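Local coordinates for protein spydx (Streptococcus pyogenes, PDB 2J43) that binds alpha-glucans such as host lung glycogen through paired family 41 carbohydrate-binding modules of a streptococcal virulence factor, probably a cell-wall pullulanase, at residues V130-D135 against N145-S150; K134-P139 against V159-K164. One frame throughout, in Å; residues are numbered along the deposited sequence.

Interaction 1: residues V130-D135 against N145-S150; sequences VWTFKD and NGLDLS
V130 O is approached by two groups of the facing segment. It accepts a hydrogen bond from L147 N at 2.8 Å, nearly straight at 164°. G146 CA adds a weaker CA-H...O contact to V130 O at 3.4 Å. The return bond, V130 N to L147 O, is shorter at 2.7 Å but more bent, 148° at the hydrogen. Together the two bonds make V130 and L147 a hydrogen-bonded antiparallel pair. They join strand 128-134 to the start of strand 147-153 in the beta-sandwich of the second CBM41 module. The side chains of the pair lie on one face of the sheet, V130 CB 4.4 Å from L147 CB. V130 CG2, anti to the carbonyl carbon (CG1 at chi1 -172°), reaches the branched end of L149, 3.7 Å from L149 CD2, the two side chains crossing at about a right angle. V159, F172 and I174 also touch the V130 side chain. Two residues along the same strand, T132 CG2 meets L147 CD1 at 3.8 Å, again crosswise, while T132 N bonds to T140 OG1 of the intervening loop. W131 points its CB away from the facing segment, yet the indole swings back until W131 CE3 comes within 4.5 Å of G146 CA, and W143 packs edge-to-face with the same ring.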
# COMPACT_ATOMS: atom_id res chain seq x y z
N VAL A 130 20.65 0.52 3.34
CA VAL A 130 19.81 1.07 4.41
C VAL A 130 20.48 0.77 5.75
O VAL A 130 20.72 -0.37 6.08
CB VAL A 130 18.39 0.46 4.43
CG1 VAL A 130 17.53 1.26 5.47
CG2 VAL A 130 17.79 0.51 3.04
N TRP A 131 20.77 1.83 6.51
CA TRP A 131 21.24 1.73 7.88
C TRP A 131 20.00 1.71 8.80
O TRP A 131 19.12 2.51 8.61
CB TRP A 131 22.08 2.96 8.21
CG TRP A 131 22.77 2.86 9.51
CD1 TRP A 131 22.43 3.50 10.69
CD2 TRP A 131 23.96 2.10 9.82
NE1 TRP A 131 23.31 3.17 11.70
CE2 TRP A 131 24.25 2.30 11.19
CE3 TRP A 131 24.78 1.24 9.09
CZ2 TRP A 131 25.32 1.68 11.82
CZ3 TRP A 131 25.85 0.63 9.73
CH2 TRP A 131 26.10 0.84 11.07
N THR A 132 19.94 0.76 9.72
CA THR A 132 18.78 0.60 10.61
C THR A 132 19.18 0.59 12.08
O THR A 132 20.26 0.09 12.46
CB THR A 132 18.03 -0.73 10.32
OG1 THR A 132 18.90 -1.84 10.58
CG2 THR A 132 17.68 -0.86 8.84
N PHE A 133 18.29 1.14 12.90
CA PHE A 133 18.51 1.23 14.34
C PHE A 133 17.18 1.46 15.06
O PHE A 133 16.10 1.51 14.43
CB PHE A 133 19.53 2.33 14.68
CG PHE A 133 19.18 3.72 14.19
CD1 PHE A 133 18.75 4.70 15.09
CD2 PHE A 133 19.33 4.10 12.86
CE1 PHE A 133 18.49 5.98 14.69
CE2 PHE A 133 19.06 5.39 12.46
CZ PHE A 133 18.65 6.34 13.39
N LYS A 134 17.27 1.60 16.36
CA LYS A 134 16.11 1.56 17.24
C LYS A 134 15.51 0.17 17.23
O LYS A 134 16.23 -0.81 17.30
CB LYS A 134 15.15 2.74 17.03
CG LYS A 134 15.87 4.06 16.96
CD LYS A 134 14.92 5.24 16.87
CE LYS A 134 14.61 5.79 18.25
NZ LYS A 134 14.42 7.28 18.22
N ASP A 135 14.19 0.02 17.13
CA ASP A 135 13.56 -1.26 17.46
C ASP A 135 13.51 -2.28 16.30
O ASP A 135 12.54 -2.99 16.11
CB ASP A 135 12.15 -1.06 18.05
CG ASP A 135 12.09 -0.02 19.18
OD1 ASP A 135 13.13 0.25 19.82
OD2 ASP A 135 11.02 0.63 19.43
N ASN A 145 28.19 -0.24 5.82
CA ASN A 145 27.62 -1.46 5.20
C ASN A 145 26.21 -1.88 5.71
O ASN A 145 25.99 -2.85 6.42
CB ASN A 145 28.60 -2.62 5.25
CG ASN A 145 28.33 -3.70 4.20
OD1 ASN A 145 27.39 -3.63 3.38
ND2 ASN A 145 29.15 -4.71 4.24
N GLY A 146 25.23 -1.17 5.24
CA GLY A 146 23.87 -1.49 5.65
C GLY A 146 23.22 -2.52 4.75
O GLY A 146 23.87 -3.23 4.01
N LEU A 147 21.90 -2.57 4.78
CA LEU A 147 21.17 -3.56 4.02
C LEU A 147 21.10 -3.13 2.58
O LEU A 147 20.70 -2.00 2.26
CB LEU A 147 19.75 -3.73 4.57
CG LEU A 147 19.59 -3.96 6.08
CD1 LEU A 147 18.14 -3.86 6.49
CD2 LEU A 147 20.23 -5.26 6.54
N ASP A 148 21.47 -4.03 1.66
CA ASP A 148 21.41 -3.72 0.23
C ASP A 148 19.96 -3.42 -0.22
O ASP A 148 19.01 -4.05 0.25
CB ASP A 148 21.87 -4.90 -0.63
CG ASP A 148 23.36 -5.23 -0.48
OD1 ASP A 148 24.20 -4.37 -0.19
OD2 ASP A 148 23.77 -6.38 -0.68
N LEU A 149 19.84 -2.50 -1.16
CA LEU A 149 18.59 -2.24 -1.87
C LEU A 149 18.61 -2.98 -3.24
O LEU A 149 18.42 -2.38 -4.31
CB LEU A 149 18.45 -0.72 -2.06
CG LEU A 149 18.01 -0.01 -0.76
CD1 LEU A 149 18.26 1.47 -0.84
CD2 LEU A 149 16.58 -0.25 -0.40
N SER A 150 18.84 -4.28 -3.20
CA SER A 150 18.89 -5.08 -4.43
C SER A 150 17.48 -5.50 -4.90
O SER A 150 17.30 -5.82 -6.09
CB SER A 150 19.77 -6.31 -4.23
OG SER A 150 19.35 -7.06 -3.13

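Interaction 2: residues K134-P139 against V159-K164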
# COMPACT_ATOMS: atom_id res chain seq x y z
N LYS A 134 17.27 1.60 16.36
CA LYS A 134 16.11 1.56 17.24
C LYS A 134 15.51 0.17 17.23
O LYS A 134 16.23 -0.81 17.30
CB LYS A 134 15.15 2.74 17.03
CG LYS A 134 15.87 4.06 16.96
CD LYS A 134 14.92 5.24 16.87
CE LYS A 134 14.61 5.79 18.25
NZ LYS A 134 14.42 7.28 18.22
N ASP A 135 14.19 0.02 17.13
CA ASP A 135 13.56 -1.26 17.46
C ASP A 135 13.51 -2.28 16.30
O ASP A 135 12.54 -2.99 16.11
CB ASP A 135 12.15 -1.06 18.05
CG ASP A 135 12.09 -0.02 19.18
OD1 ASP A 135 13.13 0.25 19.82
OD2 ASP A 135 11.02 0.63 19.43
N VAL A 136 14.60 -2.41 15.58
CA VAL A 136 14.76 -3.49 14.63
C VAL A 136 15.42 -4.68 15.33
O VAL A 136 16.14 -4.51 16.31
CB VAL A 136 15.62 -3.03 13.39
CG1 VAL A 136 14.95 -1.86 12.74
CG2 VAL A 136 17.01 -2.60 13.78
N LYS A 137 15.18 -5.87 14.79
CA LYS A 137 15.73 -7.12 15.35
C LYS A 137 17.25 -7.09 15.43
O LYS A 137 17.87 -7.42 16.45
CB LYS A 137 15.31 -8.30 14.46
CG LYS A 137 15.41 -9.68 15.12
CD LYS A 137 14.52 -10.73 14.41
CE LYS A 137 14.24 -11.95 15.29
NZ LYS A 137 15.49 -12.45 15.95
N THR A 138 17.88 -6.71 14.32
CA THR A 138 19.32 -6.66 14.25
C THR A 138 19.83 -5.40 13.51
O THR A 138 19.84 -5.31 12.26
CB THR A 138 19.91 -8.10 13.87
OG1 THR A 138 21.02 -8.05 12.97
CG2 THR A 138 18.89 -9.03 13.29
N PRO A 139 20.17 -4.38 14.30
CA PRO A 139 20.71 -3.15 13.74
C PRO A 139 21.87 -3.43 12.83
O PRO A 139 22.68 -4.34 13.08
CB PRO A 139 21.17 -2.35 14.98
CG PRO A 139 20.29 -2.80 16.05
CD PRO A 139 20.07 -4.29 15.78
N VAL A 159 13.82 -3.03 1.02
CA VAL A 159 14.30 -4.08 1.89
C VAL A 159 13.24 -4.38 2.96
O VAL A 159 12.55 -3.46 3.43
CB VAL A 159 15.64 -3.71 2.53
CG1 VAL A 159 15.53 -2.48 3.36
CG2 VAL A 159 16.20 -4.98 3.29
N ASP A 160 13.13 -5.65 3.33
CA ASP A 160 12.23 -6.09 4.39
C ASP A 160 13.05 -6.24 5.67
O ASP A 160 14.03 -7.01 5.74
CB ASP A 160 11.56 -7.43 4.03
CG ASP A 160 10.53 -7.28 2.96
OD1 ASP A 160 9.81 -6.27 3.00
OD2 ASP A 160 10.39 -8.10 2.03
N VAL A 161 12.65 -5.49 6.68
CA VAL A 161 13.38 -5.40 7.93
C VAL A 161 12.62 -6.07 9.10
O VAL A 161 11.58 -5.57 9.53
CB VAL A 161 13.62 -3.95 8.31
CG1 VAL A 161 14.50 -3.84 9.57
CG2 VAL A 161 14.25 -3.17 7.13
N PRO A 162 13.19 -7.12 9.68
CA PRO A 162 12.55 -7.70 10.88
C PRO A 162 12.60 -6.76 12.07
O PRO A 162 13.65 -6.18 12.30
CB PRO A 162 13.39 -8.96 11.18
CG PRO A 162 14.35 -9.13 10.06
CD PRO A 162 14.44 -7.81 9.32
N LEU A 163 11.50 -6.64 12.79
CA LEU A 163 11.36 -5.76 13.94
C LEU A 163 11.49 -6.60 15.25
O LEU A 163 11.29 -7.80 15.26
CB LEU A 163 9.98 -5.07 13.92
CG LEU A 163 9.53 -4.30 12.67
CD1 LEU A 163 8.11 -3.80 12.81
CD2 LEU A 163 10.44 -3.13 12.51
N LYS A 164 11.88 -5.93 16.33
CA LYS A 164 11.92 -6.59 17.62
C LYS A 164 10.48 -6.82 18.11
O LYS A 164 9.55 -6.11 17.70
CB LYS A 164 12.74 -5.79 18.64
CG LYS A 164 14.13 -6.36 18.88
CD LYS A 164 14.89 -5.58 19.97
CE LYS A 164 16.28 -5.12 19.49
NZ LYS A 164 16.30 -3.68 19.08
O HOH W 1 16.41 -6.27 11.76
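K164 reaches the loop 134-139 through both its backbone and its side chain: K164 N gives a straight 3.0 Å hydrogen bond to D135 O (176°), and in the conformer given here, one of two, K164 NZ adds one of 2.9 Å to V136 O. The backbones meet in a single beta bridge, V136 with L163, by which the loop leaving strand 128-134 is tied to the end of strand 156-162 at the rim of the CBM41 beta-sandwich. The other backbone bond of the bridge runs from K137 N to P162 O, 2.9 Å and also close to linear. In that same conformer the K164 chain bends at chi3 and chi4, curling over the loop so that K164 CE passes 3.2 Å from V136 O, the acceptor of its NZ.

Apolar contacts flank these bonds. V136 CG1 meets V161 CG1 at 3.8 Å, the two valines crossing obliquely on the inner side, where L147 and I116 also pack on V161. On the outer side K137 CB and K137 CD both lie 3.9 Å from P162 CB, the lysine running across the proline at about a right angle.

Further out, D135 OD2 accepts hydrogen bonds from N168 N and E169 N, and K134 NZ forms a salt bridge with E169. L163 also pairs through its backbone with G112, next to strand 113-119. A bridging water donates to P162 O at 2.8 Å and accepts from T138 N, giving that carbonyl a second partner beside K137 N.

Overall arrangement
Both interactions start from strand 128-134 and the loop that follows it, and they share K134 and D135; the centres of interactions 1 and 2 lie about 9 Å apart. Interaction 1 is the buried one, a strand pairing within the sheet backed by valine, leucine and threonine methyls. Interaction 2 is only partly buried: a loop meets a strand end, and a lysine ammonium and a water join the backbone bonds. Strands 147-153 and 156-162 are neighbours in the same sheet, and the contacts meet in apolar packing where V130 CG2 lies 3.8 Å from V159 CG1. Separately, T132 O packs against P139 CB at 3.6 Å.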